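Local structure of Adp-heptose LPS heptosyltransferase II (Escherichia coli, 1PSW) at residues M131-I136 with R146-L151; E230-L235 with A241-L246. The protein transfers the second heptose of the lipopolysaccharide inner core from ADP-L-glycero-beta-D-manno-heptose to the heptosyl-Kdo2-lipid A acceptor. All coordinates share one frame; numbering follows the deposited sequence.

Interaction 1 of 2, residues M131-I136 with R146-L151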
HETATM    1  N   MSE A 131      10.596  -6.834   1.117  1.00 18.64           N
HETATM    2  CA  MSE A 131      10.674  -5.684   0.237  1.00 20.14           C
HETATM    3  C   MSE A 131      11.014  -4.431   1.027  1.00 19.07           C
HETATM    4  O   MSE A 131      11.769  -3.593   0.548  1.00 17.92           O
HETATM    5  CB  MSE A 131       9.352  -5.455  -0.503  1.00 24.57           C
HETATM    6  CG  MSE A 131       9.174  -4.010  -0.983  1.00 33.11           C
HETATM    7 SE   MSE A 131       7.625  -3.716  -2.124  1.00 48.09          SE
HETATM    8  CE  MSE A 131       8.497  -3.576  -3.840  1.00 41.85           C
ATOM      9  N   VAL A 132      10.467  -4.300   2.236  1.00 18.15           N
ATOM     10  CA  VAL A 132      10.734  -3.114   3.056  1.00 18.11           C
ATOM     11  C   VAL A 132      12.218  -2.988   3.379  1.00 18.39           C
ATOM     12  O   VAL A 132      12.761  -1.878   3.431  1.00 17.61           O
ATOM     13  CB  VAL A 132       9.942  -3.128   4.395  1.00 20.35           C
ATOM     14  CG1 VAL A 132      10.443  -4.246   5.318  1.00 19.60           C
ATOM     15  CG2 VAL A 132      10.083  -1.779   5.082  1.00 19.42           C
ATOM     16  N   GLU A 133      12.876  -4.121   3.600  1.00 15.90           N
ATOM     17  CA  GLU A 133      14.300  -4.109   3.891  1.00 18.19           C
ATOM     18  C   GLU A 133      15.065  -3.661   2.644  1.00 17.56           C
ATOM     19  O   GLU A 133      16.035  -2.914   2.745  1.00 18.93           O
ATOM     20  CB  GLU A 133      14.766  -5.500   4.337  1.00 16.74           C
ATOM     21  CG  GLU A 133      14.043  -5.995   5.586  1.00 19.33           C
ATOM     22  CD  GLU A 133      14.340  -7.450   5.901  1.00 23.59           C
ATOM     23  OE1 GLU A 133      14.514  -8.242   4.948  1.00 23.84           O
ATOM     24  OE2 GLU A 133      14.375  -7.808   7.099  1.00 23.41           O
ATOM     25  N   ARG A 134      14.620  -4.099   1.470  1.00 17.32           N
ATOM     26  CA  ARG A 134      15.295  -3.720   0.237  1.00 19.13           C
ATOM     27  C   ARG A 134      15.227  -2.223  -0.032  1.00 18.55           C
ATOM     28  O   ARG A 134      16.187  -1.639  -0.539  1.00 20.01           O
ATOM     29  CB  ARG A 134      14.724  -4.497  -0.953  1.00 17.96           C
ATOM     30  CG  ARG A 134      14.947  -5.997  -0.822  1.00 18.43           C
ATOM     31  CD  ARG A 134      14.440  -6.782  -2.022  1.00 19.15           C
ATOM     32  NE  ARG A 134      14.460  -8.211  -1.729  1.00 19.70           N
ATOM     33  CZ  ARG A 134      14.059  -9.163  -2.566  1.00 22.10           C
ATOM     34  NH1 ARG A 134      13.604  -8.847  -3.773  1.00 21.13           N
ATOM     35  NH2 ARG A 134      14.096 -10.436  -2.183  1.00 19.14           N
ATOM     36  N   TYR A 135      14.104  -1.594   0.296  1.00 18.38           N
ATOM     37  CA  TYR A 135      13.975  -0.152   0.088  1.00 17.67           C
ATOM     38  C   TYR A 135      14.840   0.596   1.086  1.00 17.22           C
ATOM     39  O   TYR A 135      15.585   1.503   0.725  1.00 16.68           O
ATOM     40  CB  TYR A 135      12.521   0.309   0.246  1.00 19.03           C
ATOM     41  CG  TYR A 135      11.650   0.037  -0.956  1.00 21.63           C
ATOM     42  CD1 TYR A 135      12.201  -0.084  -2.234  1.00 22.41           C
ATOM     43  CD2 TYR A 135      10.267  -0.057  -0.827  1.00 23.42           C
ATOM     44  CE1 TYR A 135      11.395  -0.293  -3.348  1.00 23.50           C
ATOM     45  CE2 TYR A 135       9.454  -0.264  -1.935  1.00 24.84           C
ATOM     46  CZ  TYR A 135      10.028  -0.381  -3.196  1.00 25.15           C
ATOM     47  OH  TYR A 135       9.230  -0.584  -4.301  1.00 24.77           O
ATOM     48  N   ILE A 136      14.733   0.203   2.349  1.00 16.15           N
ATOM     49  CA  ILE A 136      15.491   0.831   3.419  1.00 17.00           C
ATOM     50  C   ILE A 136      16.999   0.759   3.175  1.00 18.67           C
ATOM     51  O   ILE A 136      17.709   1.728   3.402  1.00 18.88           O
ATOM     52  CB  ILE A 136      15.153   0.181   4.785  1.00 16.33           C
ATOM     53  CG1 ILE A 136      13.734   0.577   5.210  1.00 15.47           C
ATOM     54  CG2 ILE A 136      16.182   0.583   5.828  1.00 13.22           C
ATOM     55  CD1 ILE A 136      13.228  -0.132   6.470  1.00 16.23           C
ATOM     56  N   ARG A 146      25.283  -6.085   3.956  1.00 43.17           N
ATOM     57  CA  ARG A 146      25.383  -7.320   3.184  1.00 42.00           C
ATOM     58  C   ARG A 146      24.091  -8.103   3.338  1.00 38.40           C
ATOM     59  O   ARG A 146      23.666  -8.800   2.419  1.00 38.00           O
ATOM     60  CB  ARG A 146      26.566  -8.162   3.660  1.00 45.71           C
ATOM     61  CG  ARG A 146      26.544  -8.452   5.137  1.00 50.81           C
ATOM     62  CD  ARG A 146      27.807  -9.153   5.593  1.00 55.68           C
ATOM     63  NE  ARG A 146      27.935  -9.101   7.046  1.00 59.45           N
ATOM     64  CZ  ARG A 146      28.089  -7.977   7.738  1.00 59.68           C
ATOM     65  NH1 ARG A 146      28.141  -6.809   7.109  1.00 60.41           N
ATOM     66  NH2 ARG A 146      28.185  -8.019   9.060  1.00 60.02           N
ATOM     67  N   THR A 147      23.471  -7.990   4.511  1.00 34.48           N
ATOM     68  CA  THR A 147      22.204  -8.666   4.785  1.00 31.40           C
ATOM     69  C   THR A 147      21.306  -7.714   5.567  1.00 28.22           C
ATOM     70  O   THR A 147      21.769  -6.698   6.074  1.00 25.25           O
ATOM     71  CB  THR A 147      22.393  -9.963   5.615  1.00 31.17           C
ATOM     72  OG1 THR A 147      22.736  -9.626   6.964  1.00 34.98           O
ATOM     73  CG2 THR A 147      23.499 -10.822   5.019  1.00 34.44           C
ATOM     74  N   ALA A 148      20.025  -8.051   5.667  1.00 25.79           N
ATOM     75  CA  ALA A 148      19.071  -7.217   6.379  1.00 25.87           C
ATOM     76  C   ALA A 148      19.412  -7.097   7.856  1.00 25.65           C
ATOM     77  O   ALA A 148      18.994  -6.146   8.516  1.00 24.48           O
ATOM     78  CB  ALA A 148      17.657  -7.775   6.206  1.00 24.77           C
ATOM     79  N   GLN A 149      20.172  -8.051   8.381  1.00 25.94           N
ATOM     80  CA  GLN A 149      20.543  -8.015   9.792  1.00 27.42           C
ATOM     81  C   GLN A 149      21.466  -6.842  10.103  1.00 26.25           C
ATOM     82  O   GLN A 149      21.553  -6.420  11.253  1.00 26.25           O
ATOM     83  CB  GLN A 149      21.212  -9.330  10.196  1.00 30.86           C
ATOM     84  CG  GLN A 149      21.665  -9.393  11.657  1.00 36.37           C
ATOM     85  CD  GLN A 149      20.549  -9.073  12.646  1.00 40.92           C
ATOM     86  OE1 GLN A 149      19.437  -9.598  12.537  1.00 42.41           O
ATOM     87  NE2 GLN A 149      20.846  -8.220  13.626  1.00 41.06           N
ATOM     88  N   ASP A 150      22.153  -6.319   9.089  1.00 25.29           N
ATOM     89  CA  ASP A 150      23.047  -5.185   9.297  1.00 27.09           C
ATOM     90  C   ASP A 150      22.309  -3.856   9.401  1.00 27.31           C
ATOM     91  O   ASP A 150      22.881  -2.858   9.836  1.00 29.16           O
ATOM     92  CB  ASP A 150      24.072  -5.077   8.169  1.00 28.30           C
ATOM     93  CG  ASP A 150      25.013  -6.256   8.127  1.00 29.77           C
ATOM     94  OD1 ASP A 150      25.323  -6.806   9.206  1.00 30.49           O
ATOM     95  OD2 ASP A 150      25.445  -6.619   7.018  1.00 29.26           O
ATOM     96  N   LEU A 151      21.044  -3.835   9.000  1.00 25.43           N
ATOM     97  CA  LEU A 151      20.269  -2.606   9.052  1.00 25.56           C
ATOM     98  C   LEU A 151      20.067  -2.102  10.468  1.00 26.66           C
ATOM     99  O   LEU A 151      19.655  -2.857  11.353  1.00 26.20           O
ATOM    100  CB  LEU A 151      18.903  -2.809   8.397  1.00 24.41           C
ATOM    101  CG  LEU A 151      18.874  -3.001   6.887  1.00 24.74           C
ATOM    102  CD1 LEU A 151      17.445  -3.294   6.454  1.00 24.37           C
ATOM    103  CD2 LEU A 151      19.404  -1.747   6.193  1.00 24.13           C
TER
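E133 and I136, on helix 131-137 of the N-terminal Rossmann-like domain of this GT-B glycosyltransferase, meet A148 and L151 of the connecting chain that returns past the helix. The A148 methyl lies over the E133 carboxylate: its CB is 3.3 Å from E133 CD and 3.4 Å from both OE1 and OE2. With CG beside the backbone N (chi1 -59°) and an extended chain beyond it, the carboxylate swings back toward the start of the helix, where OE1 accepts the backbone N-H of L130. Next along, L151 reaches the helix with both methyls. CD1 lies 4.1 Å from E133 CB, while CD2 lies 4.0 Å from I136 CG2. A short 3-10 turn, closed by L151 N bonding to A148 O at 3.1 Å, presents A148 and L151 together, and a backbone bond between A148 and A127 ties it to the chain before the helix. Were E133 an alanine, the L130 N-H would probably lose this acceptor and the A148 methyl the carboxylate it lies over. The contact is van der Waals touch, apolar at I136 and L151, with E133 offering CB and its carboxylate face while OE1 bonds to L130.

Interaction 2 of 2, residues E230-L235 with A241-L246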
ATOM      1  N   GLU A 230     -21.427  -6.961  -7.139  1.00 22.42           N
ATOM      2  CA  GLU A 230     -21.796  -8.371  -7.079  1.00 22.24           C
ATOM      3  C   GLU A 230     -21.956  -8.785  -5.618  1.00 23.33           C
ATOM      4  O   GLU A 230     -22.764  -9.650  -5.295  1.00 23.03           O
ATOM      5  CB  GLU A 230     -20.741  -9.241  -7.788  1.00 24.02           C
ATOM      6  CG  GLU A 230     -21.092 -10.739  -7.839  1.00 26.32           C
ATOM      7  CD  GLU A 230     -20.197 -11.558  -8.770  1.00 28.27           C
ATOM      8  OE1 GLU A 230     -18.956 -11.371  -8.749  1.00 24.78           O
ATOM      9  OE2 GLU A 230     -20.729 -12.418  -9.514  1.00 29.75           O
ATOM     10  N   ILE A 231     -21.187  -8.156  -4.734  1.00 23.05           N
ATOM     11  CA  ILE A 231     -21.267  -8.437  -3.303  1.00 23.60           C
ATOM     12  C   ILE A 231     -22.594  -7.894  -2.767  1.00 24.72           C
ATOM     13  O   ILE A 231     -23.325  -8.590  -2.054  1.00 25.75           O
ATOM     14  CB  ILE A 231     -20.081  -7.782  -2.541  1.00 23.00           C
ATOM     15  CG1 ILE A 231     -18.773  -8.465  -2.950  1.00 23.69           C
ATOM     16  CG2 ILE A 231     -20.295  -7.879  -1.036  1.00 22.77           C
ATOM     17  CD1 ILE A 231     -17.510  -7.792  -2.423  1.00 21.42           C
ATOM     18  N   LEU A 232     -22.908  -6.651  -3.118  1.00 25.79           N
ATOM     19  CA  LEU A 232     -24.154  -6.011  -2.683  1.00 28.45           C
ATOM     20  C   LEU A 232     -25.398  -6.741  -3.179  1.00 28.87           C
ATOM     21  O   LEU A 232     -26.406  -6.811  -2.479  1.00 28.47           O
ATOM     22  CB  LEU A 232     -24.208  -4.569  -3.188  1.00 31.06           C
ATOM     23  CG  LEU A 232     -23.841  -3.451  -2.224  1.00 33.31           C
ATOM     24  CD1 LEU A 232     -23.749  -2.162  -3.009  1.00 35.56           C
ATOM     25  CD2 LEU A 232     -24.885  -3.333  -1.115  1.00 33.34           C
ATOM     26  N   ALA A 233     -25.323  -7.261  -4.399  1.00 30.61           N
ATOM     27  CA  ALA A 233     -26.445  -7.969  -5.001  1.00 32.21           C
ATOM     28  C   ALA A 233     -26.801  -9.250  -4.247  1.00 32.67           C
ATOM     29  O   ALA A 233     -27.846  -9.848  -4.493  1.00 34.60           O
ATOM     30  CB  ALA A 233     -26.134  -8.291  -6.455  1.00 30.52           C
ATOM     31  N   ALA A 234     -25.937  -9.671  -3.331  1.00 31.18           N
ATOM     32  CA  ALA A 234     -26.184 -10.888  -2.572  1.00 30.13           C
ATOM     33  C   ALA A 234     -26.866 -10.602  -1.242  1.00 30.27           C
ATOM     34  O   ALA A 234     -27.210 -11.523  -0.499  1.00 30.89           O
ATOM     35  CB  ALA A 234     -24.874 -11.625  -2.333  1.00 30.58           C
ATOM     36  N   LEU A 235     -27.063  -9.324  -0.941  1.00 30.49           N
ATOM     37  CA  LEU A 235     -27.696  -8.935   0.315  1.00 31.60           C
ATOM     38  C   LEU A 235     -29.125  -8.487   0.056  1.00 32.43           C
ATOM     39  O   LEU A 235     -29.454  -8.074  -1.053  1.00 32.69           O
ATOM     40  CB  LEU A 235     -26.919  -7.787   0.967  1.00 32.32           C
ATOM     41  CG  LEU A 235     -25.390  -7.884   0.998  1.00 32.52           C
ATOM     42  CD1 LEU A 235     -24.841  -6.714   1.793  1.00 32.83           C
ATOM     43  CD2 LEU A 235     -24.941  -9.199   1.598  1.00 30.93           C
ATOM     44  N   ALA A 241     -28.743  -1.498   2.954  1.00 30.48           N
ATOM     45  CA  ALA A 241     -28.792  -0.159   3.533  1.00 31.29           C
ATOM     46  C   ALA A 241     -27.587   0.076   4.437  1.00 30.91           C
ATOM     47  O   ALA A 241     -27.285   1.212   4.809  1.00 31.14           O
ATOM     48  CB  ALA A 241     -30.077   0.015   4.332  1.00 30.91           C
ATOM     49  N   TRP A 242     -26.906  -1.011   4.787  1.00 28.74           N
ATOM     50  CA  TRP A 242     -25.737  -0.941   5.654  1.00 26.35           C
ATOM     51  C   TRP A 242     -24.458  -1.420   4.973  1.00 25.09           C
ATOM     52  O   TRP A 242     -23.501  -1.818   5.639  1.00 23.69           O
ATOM     53  CB  TRP A 242     -25.979  -1.758   6.923  1.00 26.58           C
ATOM     54  CG  TRP A 242     -27.022  -1.167   7.822  1.00 28.95           C
ATOM     55  CD1 TRP A 242     -28.200  -1.746   8.212  1.00 28.60           C
ATOM     56  CD2 TRP A 242     -26.958   0.098   8.489  1.00 29.04           C
ATOM     57  NE1 TRP A 242     -28.868  -0.920   9.087  1.00 30.81           N
ATOM     58  CE2 TRP A 242     -28.128   0.218   9.274  1.00 29.43           C
ATOM     59  CE3 TRP A 242     -26.022   1.143   8.504  1.00 28.37           C
ATOM     60  CZ2 TRP A 242     -28.387   1.340  10.064  1.00 29.55           C
ATOM     61  CZ3 TRP A 242     -26.280   2.262   9.293  1.00 29.40           C
ATOM     62  CH2 TRP A 242     -27.455   2.348  10.062  1.00 29.51           C
ATOM     63  N   CYS A 243     -24.449  -1.386   3.646  1.00 23.82           N
ATOM     64  CA  CYS A 243     -23.275  -1.791   2.879  1.00 25.23           C
ATOM     65  C   CYS A 243     -23.089  -0.813   1.721  1.00 26.28           C
ATOM     66  O   CYS A 243     -23.928  -0.730   0.827  1.00 26.79           O
ATOM     67  CB  CYS A 243     -23.423  -3.221   2.342  1.00 24.91           C
ATOM     68  SG  CYS A 243     -21.935  -3.806   1.469  1.00 29.67           S
ATOM     69  N   ARG A 244     -21.987  -0.069   1.747  1.00 24.19           N
ATOM     70  CA  ARG A 244     -21.696   0.918   0.714  1.00 23.73           C
ATOM     71  C   ARG A 244     -20.509   0.535  -0.163  1.00 23.32           C
ATOM     72  O   ARG A 244     -19.436   0.187   0.336  1.00 22.35           O
ATOM     73  CB  ARG A 244     -21.436   2.278   1.366  1.00 25.95           C
ATOM     74  CG  ARG A 244     -21.165   3.411   0.392  1.00 28.63           C
ATOM     75  CD  ARG A 244     -22.175   4.539   0.560  1.00 32.79           C
ATOM     76  NE  ARG A 244     -21.757   5.766  -0.116  1.00 34.83           N
ATOM     77  CZ  ARG A 244     -21.712   5.925  -1.435  1.00 36.57           C
ATOM     78  NH1 ARG A 244     -22.068   4.929  -2.238  1.00 37.22           N
ATOM     79  NH2 ARG A 244     -21.304   7.078  -1.953  1.00 36.42           N
ATOM     80  N   ASN A 245     -20.716   0.606  -1.473  1.00 21.98           N
ATOM     81  CA  ASN A 245     -19.671   0.288  -2.436  1.00 21.42           C
ATOM     82  C   ASN A 245     -18.941   1.569  -2.847  1.00 21.10           C
ATOM     83  O   ASN A 245     -19.459   2.356  -3.637  1.00 21.84           O
ATOM     84  CB  ASN A 245     -20.287  -0.395  -3.668  1.00 21.77           C
ATOM     85  CG  ASN A 245     -19.252  -0.778  -4.715  1.00 23.08           C
ATOM     86  OD1 ASN A 245     -18.045  -0.727  -4.467  1.00 21.26           O
ATOM     87  ND2 ASN A 245     -19.725  -1.174  -5.895  1.00 23.48           N
ATOM     88  N   LEU A 246     -17.743   1.783  -2.308  1.00 20.80           N
ATOM     89  CA  LEU A 246     -16.969   2.970  -2.646  1.00 18.80           C
ATOM     90  C   LEU A 246     -15.828   2.650  -3.618  1.00 19.73           C
ATOM     91  O   LEU A 246     -14.977   3.495  -3.880  1.00 20.34           O
ATOM     92  CB  LEU A 246     -16.418   3.632  -1.372  1.00 20.16           C
ATOM     93  CG  LEU A 246     -17.458   4.168  -0.379  1.00 20.16           C
ATOM     94  CD1 LEU A 246     -16.768   4.847   0.793  1.00 21.39           C
ATOM     95  CD2 LEU A 246     -18.387   5.143  -1.089  1.00 21.07           C
TER
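C243, on the edge strand 243-245 of the C-terminal parallel sheet, is gripped by two leucines from the end of helix 225-232 and the turn after it. L232 CD2 and L235 CD1 each approach C243 CB at 3.8 Å, and L232 CD2 also comes within 3.4 Å of C243 O. SG, set anti to the backbone N (chi1 -176°), lies 4.0 Å from L232 CD2 and 4.1 Å from L235 CD1. The other L232 methyl, CD1, rests 3.9 Å from N245 CB, the two side chains crossing at a slant. A type I turn from L232 to L235, with L235 N on L232 O at 3.0 Å, brings the leucines to the same cysteine. Packing gives out at the margins: A233 and A241 are exposed, and R244 points away from the helix, its NE bonded to F174 O. Q240 of the short helix 237-240 touches both leucines. Beyond the apolar centre, N245 ND2 bonds to N229 OD1 and H225 O, whereas OD1 takes the A247 N-H in an Asx turn. The side-chain atoms touching within this beta-alpha-beta unit are carbon and sulfur, with the C243 carbonyl oxygen against L232 CD2, and the buried amide of N245 adds direction by bonding back to the helix.

How the interactions relate
Following the chain from the N terminus, interaction 1 comes first: helix 131-137, reached after strand 119-121 at the edge of the N-terminal sheet, is met by 146-151, closing a loop of nine residues. The chain then passes helix 164-173 and enters the second parallel sheet. There interaction 2 closes a shorter connection of five residues, mostly helix 237-240, within the crossover from strand 215-218 to edge strand 243-245. The two loops follow in series, neither nesting nor crossing. Their centres are 42 Å apart and their nearest atoms about 24 Å, on opposite sides of the molecule's centre, and each lies within a different Rossmann-like half of the GT-B fold.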